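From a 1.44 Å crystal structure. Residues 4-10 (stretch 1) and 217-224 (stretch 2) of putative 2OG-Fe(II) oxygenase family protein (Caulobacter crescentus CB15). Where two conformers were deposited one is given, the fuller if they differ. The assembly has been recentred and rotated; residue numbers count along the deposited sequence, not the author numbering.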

ATOM      1  N   THR A   4     -18.900   7.403 -10.484  0.50 38.23           N
ATOM      2  CA  THR A   4     -19.245   5.975 -10.209  0.50 38.25           C
ATOM      3  C   THR A   4     -17.999   5.226  -9.766  0.50 37.01           C
ATOM      4  O   THR A   4     -16.877   5.656 -10.044  0.50 38.23           O
ATOM      5  CB  THR A   4     -19.814   5.272 -11.458  0.50 38.65           C
ATOM      6  N   SER A   5     -18.187   4.148  -9.010  1.00 35.62           N
ATOM      7  CA  SER A   5     -17.083   3.230  -8.737  1.00 32.89           C
ATOM      8  C   SER A   5     -17.277   1.893  -9.443  1.00 32.76           C
ATOM      9  O   SER A   5     -18.381   1.357  -9.464  1.00 34.12           O
ATOM     10  CB  SER A   5     -16.964   3.019  -7.236  1.00 31.12           C
ATOM     11  OG  SER A   5     -15.789   2.281  -6.958  1.00 27.62           O
ATOM     12  N   ALA A   6     -16.211   1.375 -10.050  1.00 31.03           N
ATOM     13  CA  ALA A   6     -16.239   0.112 -10.790  1.00 30.29           C
ATOM     14  C   ALA A   6     -16.198  -1.139  -9.916  1.00 29.28           C
ATOM     15  O   ALA A   6     -16.449  -2.243 -10.401  1.00 33.79           O
ATOM     16  CB  ALA A   6     -15.092   0.069 -11.824  1.00 32.44           C
ATOM     17  N   ILE A   7     -15.899  -0.971  -8.630  1.00 26.80           N
ATOM     18  CA  ILE A   7     -15.729  -2.118  -7.740  1.00 27.94           C
ATOM     19  C   ILE A   7     -16.588  -1.960  -6.490  1.00 28.17           C
ATOM     20  O   ILE A   7     -16.372  -1.037  -5.701  1.00 27.36           O
ATOM     21  CB  ILE A   7     -14.271  -2.257  -7.295  1.00 27.08           C
ATOM     22  CG1 ILE A   7     -13.344  -2.463  -8.506  1.00 28.60           C
ATOM     23  CG2 ILE A   7     -14.115  -3.433  -6.311  1.00 28.19           C
ATOM     24  CD1 ILE A   7     -11.864  -2.669  -8.144  1.00 27.93           C
ATOM     25  N   ASP A   8     -17.539  -2.874  -6.313  1.00 31.97           N
ATOM     26  CA  ASP A   8     -18.510  -2.801  -5.218  1.00 34.49           C
ATOM     27  C   ASP A   8     -17.838  -3.194  -3.903  1.00 31.22           C
ATOM     28  O   ASP A   8     -17.057  -4.151  -3.888  1.00 32.77           O
ATOM     29  CB  ASP A   8     -19.677  -3.762  -5.472  1.00 37.23           C
ATOM     30  CG  ASP A   8     -20.505  -3.399  -6.714  1.00 43.19           C
ATOM     31  OD1 ASP A   8     -20.553  -2.210  -7.099  1.00 45.47           O
ATOM     32  OD2 ASP A   8     -21.127  -4.320  -7.285  1.00 50.62           O
ATOM     33  N   PRO A   9     -18.099  -2.444  -2.815  1.00 29.74           N
ATOM     34  CA  PRO A   9     -17.490  -2.827  -1.536  1.00 27.62           C
ATOM     35  C   PRO A   9     -18.007  -4.160  -0.983  1.00 28.59           C
ATOM     36  O   PRO A   9     -19.170  -4.544  -1.244  1.00 29.31           O
ATOM     37  CB  PRO A   9     -17.829  -1.669  -0.592  1.00 30.31           C
ATOM     38  CG  PRO A   9     -18.368  -0.575  -1.443  1.00 34.34           C
ATOM     39  CD  PRO A   9     -18.789  -1.145  -2.749  1.00 32.43           C
ATOM     40  N   VAL A  10     -17.131  -4.843  -0.265  1.00 24.72           N
ATOM     41  CA  VAL A  10     -17.445  -6.052   0.498  1.00 25.14           C
ATOM     42  C   VAL A  10     -17.334  -5.657   1.967  1.00 22.55           C
ATOM     43  O   VAL A  10     -16.333  -5.126   2.392  1.00 23.74           O
ATOM     44  CB  VAL A  10     -16.474  -7.199   0.179  1.00 25.89           C
ATOM     45  CG1 VAL A  10     -16.760  -8.481   1.042  1.00 21.92           C
ATOM     46  CG2 VAL A  10     -16.503  -7.550  -1.321  1.00 29.49           C
TER
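Stretch 2 217-224: WLPINPPP

What holds stretch 2 to stretch 1 most firmly? Two nearly linear hydrogen bonds do, and both are given by backbone amides. The amide N of A6 donates to the carbonyl O of P219 over 2.9 Å, with an angle of 170° at the hydrogen. The amide N of N221 donates to OG of S5 over 3.0 Å, at 163°. One bond therefore runs from stretch 1 to stretch 2 and the other runs back, and they fasten neighbouring residues, S5 and A6, to positions two apart in the partner. P219, a proline, has no amide hydrogen to give and takes part through its carbonyl instead.

How do the backbones run where they meet? Stretch 1 is extended through S5, turns at A6, where phi/psi is -79/-12, and is extended again from I7 to V10. Stretch 2 begins as a strand and continues through I220 and N221 into a run of three prolines with psi near 165°. The closest approach of CA atoms is between S5 and N221, at 4.7 Å. Contacts step from A6 against L218, through S5 against P219 and N221, to P9 against P223, so the order is not that of a simple ladder: the turn at A6 brings the later residues of stretch 1 back along the later residues of stretch 2.

Why does S5 suit its place beside N221? Its chi1 of -172° (t) puts OG within reach of the N221 amide, while the two side chains come close at their bases, CB of S5 lying 4.1 Å from CB of N221. OD1 and ND2 of N221 are hydrogen-bonded elsewhere in the structure; it is the backbone amide that bonds to S5. Next to this, the carbonyl O of T4 rests 3.4 Å from CG of P219 and 3.8 Å from CB of N221.

What fills the space around the polar centre? Small apolar contacts do. CB of A6 points toward stretch 2 and meets CB of L218 at 3.8 Å. I7 and I220 are both buried and touch at their tips, CD1 of I7 to CD1 of I220 at 3.9 Å; both have chi1 m and chi2 t, so each chain is extended to its end. Farther along, CG of P9 lies 4.1 Å from CD of P223, a looser contact between two exposed rings. D8 and V10 do not reach stretch 2, and the whole contact buries 393 Å², both sides summed.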

ATOM      1  N   TRP A 217      -9.402   2.584 -18.279  1.00 25.41           N
ATOM      2  CA  TRP A 217      -9.207   3.006 -16.901  1.00 24.11           C
ATOM      3  C   TRP A 217     -10.559   3.004 -16.180  1.00 24.83           C
ATOM      4  O   TRP A 217     -11.524   3.663 -16.612  1.00 26.78           O
ATOM      5  CB  TRP A 217      -8.573   4.384 -16.826  1.00 22.95           C
ATOM      6  CG  TRP A 217      -7.163   4.398 -17.293  1.00 24.50           C
ATOM      7  CD1 TRP A 217      -6.702   4.740 -18.537  1.00 30.79           C
ATOM      8  CD2 TRP A 217      -6.027   3.967 -16.543  1.00 23.86           C
ATOM      9  NE1 TRP A 217      -5.334   4.594 -18.587  1.00 30.46           N
ATOM     10  CE2 TRP A 217      -4.889   4.132 -17.370  1.00 28.16           C
ATOM     11  CE3 TRP A 217      -5.853   3.509 -15.231  1.00 22.75           C
ATOM     12  CZ2 TRP A 217      -3.594   3.812 -16.937  1.00 28.61           C
ATOM     13  CZ3 TRP A 217      -4.560   3.181 -14.802  1.00 23.81           C
ATOM     14  CH2 TRP A 217      -3.448   3.350 -15.651  1.00 23.56           C
ATOM     15  N   LEU A 218     -10.613   2.251 -15.090  1.00 24.74           N
ATOM     16  CA  LEU A 218     -11.821   2.113 -14.280  1.00 26.23           C
ATOM     17  C   LEU A 218     -11.686   2.893 -12.991  1.00 26.28           C
ATOM     18  O   LEU A 218     -10.724   2.672 -12.254  1.00 24.10           O
ATOM     19  CB  LEU A 218     -12.052   0.647 -13.948  1.00 26.72           C
ATOM     20  CG  LEU A 218     -12.071  -0.352 -15.099  1.00 29.68           C
ATOM     21  CD1 LEU A 218     -12.355  -1.740 -14.529  1.00 32.87           C
ATOM     22  CD2 LEU A 218     -13.057   0.014 -16.184  1.00 37.96           C
ATOM     23  N   PRO A 219     -12.671   3.768 -12.663  1.00 24.63           N
ATOM     24  CA  PRO A 219     -12.599   4.501 -11.411  1.00 24.89           C
ATOM     25  C   PRO A 219     -12.820   3.601 -10.190  1.00 26.65           C
ATOM     26  O   PRO A 219     -13.697   2.727 -10.219  1.00 27.95           O
ATOM     27  CB  PRO A 219     -13.738   5.533 -11.531  1.00 29.75           C
ATOM     28  CG  PRO A 219     -14.632   4.991 -12.493  1.00 30.64           C
ATOM     29  CD  PRO A 219     -13.858   4.139 -13.448  1.00 27.42           C
ATOM     30  N   ILE A 220     -12.006   3.803  -9.156  1.00 23.56           N
ATOM     31  CA  ILE A 220     -12.220   3.184  -7.855  1.00 24.08           C
ATOM     32  C   ILE A 220     -12.496   4.345  -6.923  1.00 25.92           C
ATOM     33  O   ILE A 220     -11.598   5.068  -6.498  1.00 25.95           O
ATOM     34  CB  ILE A 220     -11.030   2.325  -7.370  1.00 23.36           C
ATOM     35  CG1 ILE A 220     -10.707   1.240  -8.404  1.00 22.03           C
ATOM     36  CG2 ILE A 220     -11.371   1.681  -6.026  1.00 25.61           C
ATOM     37  CD1 ILE A 220      -9.522   0.394  -8.027  1.00 22.09           C
ATOM     38  N   ASN A 221     -13.790   4.523  -6.643  1.00 25.33           N
ATOM     39  CA  ASN A 221     -14.293   5.682  -5.918  1.00 25.85           C
ATOM     40  C   ASN A 221     -15.185   5.218  -4.781  1.00 25.41           C
ATOM     41  O   ASN A 221     -16.429   5.219  -4.908  1.00 25.87           O
ATOM     42  CB  ASN A 221     -15.076   6.626  -6.827  1.00 30.19           C
ATOM     43  CG  ASN A 221     -15.376   7.938  -6.139  1.00 32.64           C
ATOM     44  OD1 ASN A 221     -14.701   8.303  -5.170  1.00 38.86           O
ATOM     45  ND2 ASN A 221     -16.383   8.670  -6.638  1.00 39.92           N
ATOM     46  N   PRO A 222     -14.578   4.797  -3.673  1.00 25.14           N
ATOM     47  CA  PRO A 222     -15.423   4.174  -2.647  1.00 27.04           C
ATOM     48  C   PRO A 222     -16.146   5.209  -1.796  1.00 27.97           C
ATOM     49  O   PRO A 222     -15.784   6.378  -1.794  1.00 26.17           O
ATOM     50  CB  PRO A 222     -14.404   3.443  -1.776  1.00 27.29           C
ATOM     51  CG  PRO A 222     -13.190   4.316  -1.854  1.00 25.13           C
ATOM     52  CD  PRO A 222     -13.153   4.806  -3.271  1.00 25.08           C
ATOM     53  N   PRO A 223     -17.160   4.766  -1.041  1.00 30.18           N
ATOM     54  CA  PRO A 223     -17.684   5.652  -0.013  1.00 28.89           C
ATOM     55  C   PRO A 223     -16.654   5.858   1.079  1.00 28.00           C
ATOM     56  O   PRO A 223     -15.670   5.121   1.141  1.00 25.03           O
ATOM     57  CB  PRO A 223     -18.893   4.887   0.561  1.00 31.75           C
ATOM     58  CG  PRO A 223     -18.853   3.537   0.013  1.00 33.53           C
ATOM     59  CD  PRO A 223     -17.751   3.423  -1.006  1.00 31.32           C
ATOM     60  N   PRO A 224     -16.860   6.838   1.954  1.00 27.53           N
ATOM     61  CA  PRO A 224     -16.021   7.041   3.124  1.00 27.83           C
ATOM     62  C   PRO A 224     -15.978   5.806   4.034  1.00 27.42           C
ATOM     63  O   PRO A 224     -16.865   4.952   3.931  1.00 32.44           O
ATOM     64  CB  PRO A 224     -16.672   8.241   3.827  1.00 30.49           C
ATOM     65  CG  PRO A 224     -17.475   8.883   2.822  1.00 31.91           C
ATOM     66  CD  PRO A 224     -17.946   7.841   1.890  1.00 31.18           C
TER